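Local atomic coordinates of glucosidase (Croceicoccus marinus, PDB entry 5Z3K), a protein that probably hydrolyses O-glycosidic bonds, as a beta-glucosidase of glycoside hydrolase family 39. Residues F199-G204 against R240-E245; W226-D231 against M405-P410; N232-M237 against S266-P271. One frame throughout, in Å; residues are numbered along the deposited sequence.

Contact 1: F199-G204 against R240-E245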
ATOM      1  N   PHE A 199     -14.979  -1.866   5.693  1.00 16.00           N
ATOM      2  CA  PHE A 199     -15.294  -1.415   7.049  1.00 20.63           C
ATOM      3  C   PHE A 199     -14.801  -2.456   8.052  1.00 17.05           C
ATOM      4  O   PHE A 199     -15.606  -3.177   8.659  1.00 17.66           O
ATOM      5  CB  PHE A 199     -16.798  -1.173   7.195  1.00 20.51           C
ATOM      6  CG  PHE A 199     -17.364  -0.218   6.170  1.00 22.68           C
ATOM      7  CD1 PHE A 199     -16.640   0.888   5.757  1.00 19.17           C
ATOM      8  CD2 PHE A 199     -18.618  -0.427   5.631  1.00 22.70           C
ATOM      9  CE1 PHE A 199     -17.152   1.766   4.823  1.00 23.91           C
ATOM     10  CE2 PHE A 199     -19.140   0.446   4.702  1.00 22.98           C
ATOM     11  CZ  PHE A 199     -18.408   1.544   4.296  1.00 26.78           C
ATOM     12  N   PRO A 200     -13.478  -2.546   8.269  1.00 19.01           N
ATOM     13  CA  PRO A 200     -12.923  -3.703   9.001  1.00 18.21           C
ATOM     14  C   PRO A 200     -13.263  -3.757  10.481  1.00 16.61           C
ATOM     15  O   PRO A 200     -13.006  -4.798  11.098  1.00 16.73           O
ATOM     16  CB  PRO A 200     -11.408  -3.558   8.806  1.00 18.81           C
ATOM     17  CG  PRO A 200     -11.206  -2.096   8.532  1.00 19.10           C
ATOM     18  CD  PRO A 200     -12.415  -1.665   7.749  1.00 17.91           C
ATOM     19  N   LEU A 201     -13.792  -2.694  11.083  1.00 17.24           N
ATOM     20  CA  LEU A 201     -14.271  -2.779  12.459  1.00 18.45           C
ATOM     21  C   LEU A 201     -15.786  -2.967  12.529  1.00 21.03           C
ATOM     22  O   LEU A 201     -16.384  -2.732  13.584  1.00 22.86           O
ATOM     23  CB  LEU A 201     -13.858  -1.542  13.263  1.00 20.08           C
ATOM     24  CG  LEU A 201     -12.359  -1.235  13.385  1.00 21.69           C
ATOM     25  CD1 LEU A 201     -12.119  -0.009  14.265  1.00 17.22           C
ATOM     26  CD2 LEU A 201     -11.584  -2.443  13.905  1.00 14.69           C
ATOM     27  N   ASN A 202     -16.414  -3.376  11.429  1.00 17.79           N
ATOM     28  CA  ASN A 202     -17.857  -3.601  11.367  1.00 19.60           C
ATOM     29  C   ASN A 202     -18.112  -5.085  11.148  1.00 22.57           C
ATOM     30  O   ASN A 202     -17.614  -5.666  10.179  1.00 23.01           O
ATOM     31  CB  ASN A 202     -18.500  -2.790  10.238  1.00 24.03           C
ATOM     32  CG  ASN A 202     -18.697  -1.327  10.597  1.00 25.06           C
ATOM     33  OD1 ASN A 202     -17.741  -0.572  10.715  1.00 24.71           O
ATOM     34  ND2 ASN A 202     -19.952  -0.915  10.753  1.00 26.98           N
ATOM     35  N   GLU A 203     -18.897  -5.698  12.034  1.00 26.66           N
ATOM     36  CA  GLU A 203     -19.309  -7.074  11.799  1.00 25.75           C
ATOM     37  C   GLU A 203     -20.252  -7.124  10.604  1.00 19.20           C
ATOM     38  O   GLU A 203     -20.958  -6.160  10.303  1.00 24.31           O
ATOM     39  CB  GLU A 203     -19.981  -7.660  13.042  1.00 25.99           C
ATOM     40  CG  GLU A 203     -21.338  -7.058  13.334  1.00 34.44           C
ATOM     41  CD  GLU A 203     -21.910  -7.526  14.660  1.00 37.38           C
ATOM     42  OE1 GLU A 203     -21.350  -8.475  15.254  1.00 37.08           O
ATOM     43  OE2 GLU A 203     -22.918  -6.941  15.107  1.00 49.24           O
ATOM     44  N   GLY A 204     -20.244  -8.249   9.893  1.00 23.93           N
ATOM     45  CA  GLY A 204     -21.052  -8.351   8.701  1.00 22.10           C
ATOM     46  C   GLY A 204     -20.783  -9.581   7.862  1.00 18.75           C
ATOM     47  O   GLY A 204     -19.888 -10.385   8.146  1.00 20.56           O
ATOM     48  N   ARG A 240      -1.790   0.402  12.405  1.00 12.88           N
ATOM     49  CA  ARG A 240      -1.392  -0.604  13.390  1.00 16.97           C
ATOM     50  C   ARG A 240      -2.574  -1.001  14.259  1.00 15.08           C
ATOM     51  O   ARG A 240      -2.817  -2.195  14.492  1.00 16.32           O
ATOM     52  CB  ARG A 240      -0.256  -0.079  14.271  1.00 11.16           C
ATOM     53  CG  ARG A 240       0.125  -1.066  15.365  1.00 13.43           C
ATOM     54  CD  ARG A 240       1.006  -0.425  16.426  1.00 16.97           C
ATOM     55  NE  ARG A 240       2.291   0.014  15.884  1.00 13.79           N
ATOM     56  CZ  ARG A 240       3.221   0.634  16.613  1.00 18.37           C
ATOM     57  NH1 ARG A 240       2.993   0.879  17.905  1.00 15.46           N
ATOM     58  NH2 ARG A 240       4.366   1.008  16.061  1.00 14.77           N
ATOM     59  N   THR A 241      -3.324  -0.006  14.742  1.00 13.32           N
ATOM     60  CA  THR A 241      -4.483  -0.274  15.599  1.00 17.24           C
ATOM     61  C   THR A 241      -5.505  -1.166  14.897  1.00 15.76           C
ATOM     62  O   THR A 241      -5.999  -2.135  15.486  1.00 17.43           O
ATOM     63  CB  THR A 241      -5.134   1.037  16.036  1.00 17.86           C
ATOM     64  OG1 THR A 241      -4.174   1.826  16.742  1.00 19.04           O
ATOM     65  CG2 THR A 241      -6.344   0.778  16.949  1.00 20.66           C
ATOM     66  N   ILE A 242      -5.837  -0.859  13.638  1.00 12.91           N
ATOM     67  CA  ILE A 242      -6.847  -1.673  12.957  1.00 14.28           C
ATOM     68  C   ILE A 242      -6.328  -3.086  12.721  1.00 14.49           C
ATOM     69  O   ILE A 242      -7.052  -4.073  12.915  1.00 16.32           O
ATOM     70  CB  ILE A 242      -7.293  -1.021  11.633  1.00 15.68           C
ATOM     71  CG1 ILE A 242      -7.769   0.419  11.848  1.00 15.59           C
ATOM     72  CG2 ILE A 242      -8.399  -1.856  10.984  1.00 14.81           C
ATOM     73  CD1 ILE A 242      -8.932   0.541  12.797  1.00 17.10           C
ATOM     74  N   ALA A 243      -5.064  -3.211  12.298  1.00 12.64           N
ATOM     75  CA  ALA A 243      -4.520  -4.521  11.964  1.00 13.34           C
ATOM     76  C   ALA A 243      -4.549  -5.449  13.167  1.00 14.09           C
ATOM     77  O   ALA A 243      -4.775  -6.655  13.020  1.00 14.48           O
ATOM     78  CB  ALA A 243      -3.087  -4.386  11.438  1.00 15.20           C
ATOM     79  N   ALA A 244      -4.306  -4.911  14.361  1.00 16.06           N
ATOM     80  CA  ALA A 244      -4.368  -5.738  15.561  1.00 17.47           C
ATOM     81  C   ALA A 244      -5.759  -6.330  15.735  1.00 15.77           C
ATOM     82  O   ALA A 244      -5.903  -7.524  16.031  1.00 18.06           O
ATOM     83  CB  ALA A 244      -3.960  -4.920  16.790  1.00 17.71           C
ATOM     84  N   GLU A 245      -6.795  -5.519  15.522  1.00 15.12           N
ATOM     85  CA  GLU A 245      -8.161  -6.006  15.673  1.00 18.93           C
ATOM     86  C   GLU A 245      -8.509  -7.025  14.594  1.00 21.62           C
ATOM     87  O   GLU A 245      -9.150  -8.046  14.876  1.00 19.73           O
ATOM     88  CB  GLU A 245      -9.138  -4.832  15.649  1.00 17.25           C
ATOM     89  CG  GLU A 245     -10.587  -5.250  15.787  1.00 30.99           C
ATOM     90  CD  GLU A 245     -10.873  -5.910  17.123  1.00 37.74           C
ATOM     91  OE1 GLU A 245     -10.062  -5.729  18.061  1.00 36.13           O
ATOM     92  OE2 GLU A 245     -11.906  -6.609  17.230  1.00 37.12           O
TER

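Contact 2: W226-D231 against M405-P410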
ATOM      1  N   TRP A 226      -8.113  -5.923   3.451  1.00 12.48           N
ATOM      2  CA  TRP A 226      -8.973  -4.924   4.079  1.00 13.46           C
ATOM      3  C   TRP A 226      -8.388  -3.545   3.810  1.00 17.17           C
ATOM      4  O   TRP A 226      -7.269  -3.416   3.309  1.00 13.82           O
ATOM      5  CB  TRP A 226      -9.106  -5.176   5.592  1.00 13.73           C
ATOM      6  CG  TRP A 226      -7.780  -5.318   6.281  1.00 13.70           C
ATOM      7  CD1 TRP A 226      -6.972  -6.415   6.271  1.00 18.40           C
ATOM      8  CD2 TRP A 226      -7.100  -4.328   7.070  1.00 12.64           C
ATOM      9  NE1 TRP A 226      -5.832  -6.172   6.998  1.00 14.51           N
ATOM     10  CE2 TRP A 226      -5.881  -4.895   7.493  1.00 14.08           C
ATOM     11  CE3 TRP A 226      -7.395  -3.014   7.442  1.00 12.13           C
ATOM     12  CZ2 TRP A 226      -4.966  -4.201   8.300  1.00 12.48           C
ATOM     13  CZ3 TRP A 226      -6.479  -2.323   8.234  1.00 13.20           C
ATOM     14  CH2 TRP A 226      -5.280  -2.921   8.649  1.00 14.11           C
HETATM   15  N   MSE A 227      -9.152  -2.507   4.165  1.00 11.71           N
HETATM   16  CA  MSE A 227      -8.725  -1.124   3.890  1.00 17.54           C
HETATM   17  C   MSE A 227      -8.880  -0.214   5.101  1.00 15.83           C
HETATM   18  O   MSE A 227      -9.657  -0.510   6.010  1.00 17.18           O
HETATM   19  CB  MSE A 227      -9.510  -0.543   2.715  1.00 19.77           C
HETATM   20  CG  MSE A 227     -10.806   0.209   3.065  1.00 19.04           C
HETATM   21 SE   MSE A 227     -11.591   0.788   1.349  0.71 28.81          SE
HETATM   22  CE  MSE A 227     -11.397  -0.979   0.651  1.00 22.27           C
ATOM     23  N   TRP A 228      -8.149   0.897   5.105  1.00 15.19           N
ATOM     24  CA  TRP A 228      -8.306   1.899   6.152  1.00 13.53           C
ATOM     25  C   TRP A 228      -7.819   3.255   5.653  1.00 15.29           C
ATOM     26  O   TRP A 228      -6.794   3.342   4.977  1.00 14.58           O
ATOM     27  CB  TRP A 228      -7.559   1.530   7.436  1.00 16.98           C
ATOM     28  CG  TRP A 228      -8.080   2.372   8.541  1.00 17.58           C
ATOM     29  CD1 TRP A 228      -7.485   3.461   9.108  1.00 16.98           C
ATOM     30  CD2 TRP A 228      -9.361   2.239   9.161  1.00 13.60           C
ATOM     31  NE1 TRP A 228      -8.317   4.000  10.073  1.00 16.89           N
ATOM     32  CE2 TRP A 228      -9.477   3.272  10.112  1.00 13.80           C
ATOM     33  CE3 TRP A 228     -10.423   1.343   9.001  1.00 12.83           C
ATOM     34  CZ2 TRP A 228     -10.613   3.428  10.905  1.00 16.92           C
ATOM     35  CZ3 TRP A 228     -11.545   1.500   9.789  1.00 20.35           C
ATOM     36  CH2 TRP A 228     -11.627   2.529  10.735  1.00 20.14           C
ATOM     37  N   TYR A 229      -8.557   4.309   6.002  1.00 13.75           N
ATOM     38  CA  TYR A 229      -8.183   5.678   5.686  1.00 15.75           C
ATOM     39  C   TYR A 229      -8.175   6.513   6.959  1.00 16.03           C
ATOM     40  O   TYR A 229      -8.928   6.243   7.897  1.00 18.53           O
ATOM     41  CB  TYR A 229      -9.153   6.325   4.692  1.00 16.64           C
ATOM     42  CG  TYR A 229      -9.313   5.602   3.382  1.00 18.87           C
ATOM     43  CD1 TYR A 229      -8.294   5.597   2.436  1.00 22.10           C
ATOM     44  CD2 TYR A 229     -10.497   4.937   3.082  1.00 22.22           C
ATOM     45  CE1 TYR A 229      -8.448   4.942   1.218  1.00 17.99           C
ATOM     46  CE2 TYR A 229     -10.660   4.281   1.876  1.00 28.68           C
ATOM     47  CZ  TYR A 229      -9.636   4.286   0.950  1.00 26.38           C
ATOM     48  OH  TYR A 229      -9.813   3.628  -0.248  1.00 31.07           O
ATOM     49  N   GLY A 230      -7.350   7.558   6.969  1.00 15.30           N
ATOM     50  CA  GLY A 230      -7.249   8.418   8.138  1.00 15.06           C
ATOM     51  C   GLY A 230      -8.160   9.636   8.143  1.00 16.45           C
ATOM     52  O   GLY A 230      -7.873  10.605   8.848  1.00 17.35           O
ATOM     53  N   ASP A 231      -9.253   9.616   7.364  1.00 14.89           N
ATOM     54  CA  ASP A 231     -10.042  10.835   7.172  1.00 17.19           C
ATOM     55  C   ASP A 231     -10.533  11.409   8.490  1.00 17.97           C
ATOM     56  O   ASP A 231     -10.497  12.625   8.694  1.00 21.51           O
ATOM     57  CB  ASP A 231     -11.245  10.569   6.269  1.00 16.63           C
ATOM     58  CG  ASP A 231     -10.850  10.262   4.859  1.00 18.21           C
ATOM     59  OD1 ASP A 231     -10.538   9.089   4.606  1.00 20.89           O
ATOM     60  OD2 ASP A 231     -10.852  11.181   4.013  1.00 18.76           O
HETATM   61  N   MSE A 405     -23.330   7.063   4.664  1.00 44.51           N
HETATM   62  CA  MSE A 405     -22.773   5.819   5.188  1.00 40.51           C
HETATM   63  C   MSE A 405     -22.076   6.012   6.538  1.00 32.38           C
HETATM   64  O   MSE A 405     -21.811   7.141   6.958  1.00 32.69           O
HETATM   65  CB  MSE A 405     -21.797   5.212   4.181  1.00 41.61           C
HETATM   66  CG  MSE A 405     -22.436   4.811   2.859  1.00 49.81           C
HETATM   67 SE   MSE A 405     -21.631   3.195   2.153  0.66 40.00          SE
HETATM   68  CE  MSE A 405     -22.117   1.992   3.601  1.00 36.94           C
ATOM     69  N   SER A 406     -21.777   4.900   7.205  1.00 33.80           N
ATOM     70  CA  SER A 406     -21.180   4.945   8.533  1.00 40.64           C
ATOM     71  C   SER A 406     -20.341   3.695   8.770  1.00 36.27           C
ATOM     72  O   SER A 406     -20.669   2.607   8.287  1.00 37.94           O
ATOM     73  CB  SER A 406     -22.253   5.071   9.620  1.00 34.33           C
ATOM     74  OG  SER A 406     -22.829   3.810   9.891  1.00 41.87           O
ATOM     75  N   LEU A 407     -19.255   3.861   9.526  1.00 30.55           N
ATOM     76  CA  LEU A 407     -18.401   2.744   9.900  1.00 26.39           C
ATOM     77  C   LEU A 407     -17.877   2.959  11.312  1.00 25.40           C
ATOM     78  O   LEU A 407     -17.788   4.091  11.795  1.00 25.05           O
ATOM     79  CB  LEU A 407     -17.226   2.569   8.925  1.00 23.88           C
ATOM     80  CG  LEU A 407     -16.088   3.595   9.019  1.00 29.86           C
ATOM     81  CD1 LEU A 407     -14.758   2.964   8.665  1.00 27.20           C
ATOM     82  CD2 LEU A 407     -16.360   4.780   8.108  1.00 30.88           C
ATOM     83  N   ASN A 408     -17.526   1.853  11.969  1.00 22.33           N
ATOM     84  CA  ASN A 408     -16.894   1.915  13.282  1.00 20.87           C
ATOM     85  C   ASN A 408     -15.436   2.354  13.147  1.00 27.57           C
ATOM     86  O   ASN A 408     -14.710   1.871  12.274  1.00 20.80           O
ATOM     87  CB  ASN A 408     -16.976   0.559  13.978  1.00 21.64           C
ATOM     88  CG  ASN A 408     -18.408   0.158  14.307  1.00 25.38           C
ATOM     89  OD1 ASN A 408     -19.298   1.007  14.395  1.00 26.40           O
ATOM     90  ND2 ASN A 408     -18.637  -1.139  14.471  1.00 24.61           N
ATOM     91  N   VAL A 409     -15.019   3.282  14.006  1.00 21.82           N
ATOM     92  CA  VAL A 409     -13.654   3.812  14.004  1.00 21.59           C
ATOM     93  C   VAL A 409     -13.093   3.597  15.402  1.00 22.79           C
ATOM     94  O   VAL A 409     -13.864   3.586  16.370  1.00 18.97           O
ATOM     95  CB  VAL A 409     -13.621   5.301  13.622  1.00 23.36           C
ATOM     96  CG1 VAL A 409     -13.917   5.501  12.132  1.00 21.37           C
ATOM     97  CG2 VAL A 409     -14.584   6.096  14.488  1.00 23.30           C
ATOM     98  N   PRO A 410     -11.785   3.416  15.565  1.00 22.54           N
ATOM     99  CA  PRO A 410     -11.233   3.241  16.905  1.00 20.07           C
ATOM    100  C   PRO A 410     -11.372   4.520  17.711  1.00 20.86           C
ATOM    101  O   PRO A 410     -11.535   5.609  17.143  1.00 18.55           O
ATOM    102  CB  PRO A 410      -9.757   2.893  16.646  1.00 23.08           C
ATOM    103  CG  PRO A 410      -9.463   3.387  15.277  1.00 20.37           C
ATOM    104  CD  PRO A 410     -10.751   3.345  14.511  1.00 17.54           C
TER

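Contact 3: N232-M237 against S266-P271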
ATOM      1  N   ASN A 232     -11.027  10.560   9.381  1.00 18.01           N
ATOM      2  CA  ASN A 232     -11.681  11.037  10.590  1.00 16.41           C
ATOM      3  C   ASN A 232     -10.775  10.989  11.816  1.00 19.03           C
ATOM      4  O   ASN A 232     -11.253  11.215  12.935  1.00 19.85           O
ATOM      5  CB  ASN A 232     -12.962  10.236  10.836  1.00 16.93           C
ATOM      6  CG  ASN A 232     -13.852  10.871  11.891  1.00 20.42           C
ATOM      7  OD1 ASN A 232     -14.213  10.228  12.875  1.00 22.16           O
ATOM      8  ND2 ASN A 232     -14.172  12.149  11.708  1.00 24.04           N
ATOM      9  N   SER A 233      -9.480  10.714  11.635  1.00 17.78           N
ATOM     10  CA  SER A 233      -8.537  10.685  12.755  1.00 16.22           C
ATOM     11  C   SER A 233      -7.281  11.501  12.463  1.00 18.36           C
ATOM     12  O   SER A 233      -6.669  12.079  13.373  1.00 16.67           O
ATOM     13  CB  SER A 233      -8.142   9.237  13.087  1.00 17.01           C
ATOM     14  OG  SER A 233      -7.113   8.774  12.216  1.00 17.57           O
ATOM     15  N   ARG A 234      -6.895  11.551  11.187  1.00 18.77           N
ATOM     16  CA  ARG A 234      -5.581  12.046  10.760  1.00 17.21           C
ATOM     17  C   ARG A 234      -4.455  11.472  11.617  1.00 13.23           C
ATOM     18  O   ARG A 234      -3.450  12.145  11.844  1.00 14.16           O
ATOM     19  CB  ARG A 234      -5.506  13.580  10.769  1.00 15.51           C
ATOM     20  CG  ARG A 234      -6.617  14.299  10.033  1.00 25.35           C
ATOM     21  CD  ARG A 234      -6.853  13.755   8.655  1.00 22.29           C
ATOM     22  NE  ARG A 234      -6.756  14.818   7.666  1.00 26.62           N
ATOM     23  CZ  ARG A 234      -7.757  15.225   6.897  1.00 24.80           C
ATOM     24  NH1 ARG A 234      -8.945  14.650   6.983  1.00 28.03           N
ATOM     25  NH2 ARG A 234      -7.557  16.196   6.029  1.00 28.11           N
ATOM     26  N   ASP A 235      -4.614  10.235  12.099  1.00 13.22           N
ATOM     27  CA  ASP A 235      -3.673   9.632  13.045  1.00 12.85           C
ATOM     28  C   ASP A 235      -2.903   8.526  12.335  1.00 12.62           C
ATOM     29  O   ASP A 235      -3.506   7.499  11.971  1.00 12.37           O
ATOM     30  CB  ASP A 235      -4.421   9.075  14.267  1.00 14.45           C
ATOM     31  CG  ASP A 235      -3.489   8.590  15.382  1.00 14.31           C
ATOM     32  OD1 ASP A 235      -2.264   8.504  15.148  1.00 15.54           O
ATOM     33  OD2 ASP A 235      -3.992   8.309  16.512  1.00 15.38           O
ATOM     34  N   PRO A 236      -1.589   8.674  12.112  1.00 13.49           N
ATOM     35  CA  PRO A 236      -0.847   7.633  11.374  1.00 14.60           C
ATOM     36  C   PRO A 236      -0.748   6.319  12.127  1.00 13.58           C
ATOM     37  O   PRO A 236      -0.356   5.308  11.526  1.00 14.05           O
ATOM     38  CB  PRO A 236       0.539   8.270  11.156  1.00 12.11           C
ATOM     39  CG  PRO A 236       0.671   9.263  12.282  1.00 15.34           C
ATOM     40  CD  PRO A 236      -0.728   9.805  12.498  1.00 12.96           C
HETATM   41  N   MSE A 237      -1.093   6.300  13.414  1.00 13.58           N
HETATM   42  CA  MSE A 237      -1.114   5.072  14.192  1.00 13.21           C
HETATM   43  C   MSE A 237      -2.260   4.132  13.783  1.00 13.81           C
HETATM   44  O   MSE A 237      -2.187   2.937  14.053  1.00 13.25           O
HETATM   45  CB  MSE A 237      -1.203   5.408  15.694  1.00 13.08           C
HETATM   46  CG  MSE A 237      -0.980   4.221  16.648  1.00 14.22           C
HETATM   47 SE   MSE A 237       0.759   3.312  16.423  1.00 24.74          SE
HETATM   48  CE  MSE A 237       1.955   4.694  17.136  1.00 17.85           C
ATOM     49  N   SER A 266      -4.181   5.327   3.248  1.00 11.67           N
ATOM     50  CA  SER A 266      -3.980   6.704   2.840  1.00 15.79           C
ATOM     51  C   SER A 266      -4.399   7.585   4.003  1.00 17.27           C
ATOM     52  O   SER A 266      -5.187   7.169   4.853  1.00 14.12           O
ATOM     53  CB  SER A 266      -4.812   7.036   1.590  1.00 14.89           C
ATOM     54  OG  SER A 266      -4.511   8.333   1.138  1.00 23.88           O
HETATM   55  N   MSE A 267      -3.884   8.808   4.031  1.00 13.04           N
HETATM   56  CA  MSE A 267      -4.413   9.728   5.033  1.00 16.24           C
HETATM   57  C   MSE A 267      -5.882  10.000   4.763  1.00 16.00           C
HETATM   58  O   MSE A 267      -6.653  10.143   5.699  1.00 14.87           O
HETATM   59  CB  MSE A 267      -3.664  11.055   5.088  1.00 12.49           C
HETATM   60  CG  MSE A 267      -4.189  11.915   6.234  1.00 14.21           C
HETATM   61 SE   MSE A 267      -3.076  13.462   6.620  0.77 19.02          SE
HETATM   62  CE  MSE A 267      -3.925  14.700   5.429  1.00 13.60           C
ATOM     63  N   THR A 268      -6.274  10.086   3.490  1.00 13.95           N
ATOM     64  CA  THR A 268      -7.660  10.371   3.141  1.00 18.18           C
ATOM     65  C   THR A 268      -8.130   9.435   2.036  1.00 18.17           C
ATOM     66  O   THR A 268      -7.367   9.096   1.127  1.00 15.57           O
ATOM     67  CB  THR A 268      -7.855  11.836   2.692  1.00 13.71           C
ATOM     68  OG1 THR A 268      -7.285  12.035   1.396  1.00 16.31           O
ATOM     69  CG2 THR A 268      -7.213  12.815   3.675  1.00 15.78           C
ATOM     70  N   GLY A 269      -9.385   9.013   2.131  1.00 15.91           N
ATOM     71  CA  GLY A 269      -9.985   8.201   1.090  1.00 18.72           C
ATOM     72  C   GLY A 269     -11.337   8.723   0.651  1.00 24.55           C
ATOM     73  O   GLY A 269     -12.022   8.090  -0.157  1.00 24.70           O
ATOM     74  N   ILE A 270     -11.734   9.868   1.192  1.00 20.30           N
ATOM     75  CA  ILE A 270     -12.992  10.513   0.834  1.00 23.92           C
ATOM     76  C   ILE A 270     -12.714  11.461  -0.329  1.00 18.40           C
ATOM     77  O   ILE A 270     -11.848  12.336  -0.200  1.00 19.33           O
ATOM     78  CB  ILE A 270     -13.598  11.264   2.025  1.00 27.02           C
ATOM     79  CG1 ILE A 270     -14.232  10.269   2.997  1.00 29.31           C
ATOM     80  CG2 ILE A 270     -14.637  12.275   1.543  1.00 31.37           C
ATOM     81  CD1 ILE A 270     -14.709  10.905   4.262  1.00 30.60           C
ATOM     82  N   PRO A 271     -13.413  11.326  -1.460  1.00 21.98           N
ATOM     83  CA  PRO A 271     -12.990  12.019  -2.687  1.00 22.94           C
ATOM     84  C   PRO A 271     -13.113  13.532  -2.629  1.00 26.72           C
ATOM     85  O   PRO A 271     -12.647  14.197  -3.563  1.00 28.66           O
ATOM     86  CB  PRO A 271     -13.916  11.428  -3.760  1.00 23.26           C
ATOM     87  CG  PRO A 271     -15.109  10.943  -2.998  1.00 27.30           C
ATOM     88  CD  PRO A 271     -14.587  10.463  -1.678  1.00 25.82           C
TER

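Contact 1: F199-G204 against R240-E245
Leu201 reaches out from its loop and divides its two methyl groups between two residues of helix 238-252. Its CD1 meets CD1 of Ile242 at 3.6 Å, while CD2 lies 3.5 Å from Glu245 CG. The first torsion (chi1 -59°) puts CG opposite the carbonyl carbon, and from there the two methyls reach the helix, although the CA-CB bond itself does not aim there. Ile242 is shared in turn: its CD1 serves Leu201, and its other branch, CG2, runs 3.7 Å from Pro200 CG, the two side chains meeting at about a right angle. Glu245 takes part through CB and CG; the bend at chi2 (64°) then turns the carboxylate, and no hydrogen bond from it crosses the contact.

One shell out, a type I beta turn from Phe199 to Asn202 puts Pro200 and Leu201 at its two middle positions; it is closed by Asn202 N to Phe199 O at 2.9 Å. On the other side, the helical bond from Ala244 N to Arg240 O, 3.1 Å, marks the regular backbone that carries Ile242. Barrel strand 223-229 adds a third surface: its Trp228 touches both Pro200 and Ile242. Arg207 NH1 bonds to the turn at Pro200 O.

With an alanine at Leu201, both methyls would be gone, and Ile242 CD1 and the Glu245 methylenes would probably lose their cover from the turn. Because no hydrogen bond crosses between the segments, the join between the loop after strand 191-197 and the helix rests on carbon-to-carbon contact, with directional polar bonds holding the turn rather than the interface.

Contact 2: W226-D231 against M405-P410
Trp228 and Val409 have the nearest CA atoms across the contact, 9.7 Å apart, and no hydrogen bond joins the segments, so the gap is bridged mainly by the Trp228 side chain. The first segment belongs to strand 223-229, sixth of the eight parallel strands of a TIM barrel; the second comes from strand 405-408, which pairs antiparallel with strand 391-394 in a small two-stranded sheet. This is therefore a meeting of the barrel with a hairpin-like addition from much later in the chain.

The indole of Trp228 is the common element. Its CG stands opposite the backbone N (chi1 -164°), which sends the six-membered ring toward the 405-410 segment. Leu407 CD1 approaches CZ3 at 3.7 Å and Val409 CG1 lies 4.0 Å from CH2, both obliquely and both on the same side of the indole plane. Pro410 CD, 3.6 Å from CZ2, comes in obliquely on the other side, so the outer end of the ring is gripped between aliphatic groups. Phe392 of the partner strand 391-394 touches Leu407 and Val409, while Ile242 of helix 238-252 packs on Pro410.

The pyrrole nitrogen has its own fixing point, because NE1 hydrogen-bonds Asp238 OD2 and thereby restrains the rotation of the indole. Asn408 turns its side chain away from the tryptophan, its ND2 bonding to Leu201 O. Its backbone carbonyl, however, faces the ring: Asn408 O sits at the edge, in the indole plane, 3.5 Å from Trp228 CH2.

Contact 3: N232-M237 against S266-P271
The guanidinium of Arg234 carries the CG2 methyl of Thr268 over one face, 4.0 Å above its plane and close to its centre. Met267, modelled as selenomethionine, comes in obliquely, its CE 3.6 Å from Arg234 NE, and the two side chains cross at about a right angle. The arginine chain is bent at chi2 (-49°) and again at chi3, which brings the guanidinium face against the Thr268 methyl and NE beside Met267 CE. Its NH1 hydrogen-bonds the backbone carbonyl Asp231 O; no hydrogen bond reaches the 266-271 segment.

Two short-range bonds shape the loop, one across Arg234 and one after it. Asp235 N donates to Ser233 OG at 2.9 Å, an ST turn spanning the arginine. Two residues later, Met237 N gives a bond of 3.0 Å to Asp235 OD1, fairly straight at 161° though arriving from above the carboxylate plane, and this caps the approach to helix 238-252. Asp235 OD2 also forms a salt bridge with Arg413. Such neighbouring loops, each following a strand and leading to the next helix, are characteristic of the C-terminal rim of a TIM barrel.

Overall arrangement
All three contacts cluster along the C-terminal side of barrel strands 191-197, 223-229 and 259-266, fifth to seventh in the sheet. Contact 2 lies in the middle, its centre about 8 Å from that of contact 1 and about 9 Å from that of contact 3; the centres of contacts 1 and 3 are about 15 Å apart. In sequence, contact 1 interlocks with both others, since 240-245 follows 226-231 and 232-237 and precedes 266-271 and 405-410, while contact 3 is nested within contact 2. Asn202 OD1 to Asn408 N, 2.7 Å, ties contacts 1 and 2; Asp231 OD1 to Gly269 N, also 2.7 Å, ties 2 and 3. Loops after three consecutive strands are thus joined with 405-410 along one part of the barrel's C-terminal side.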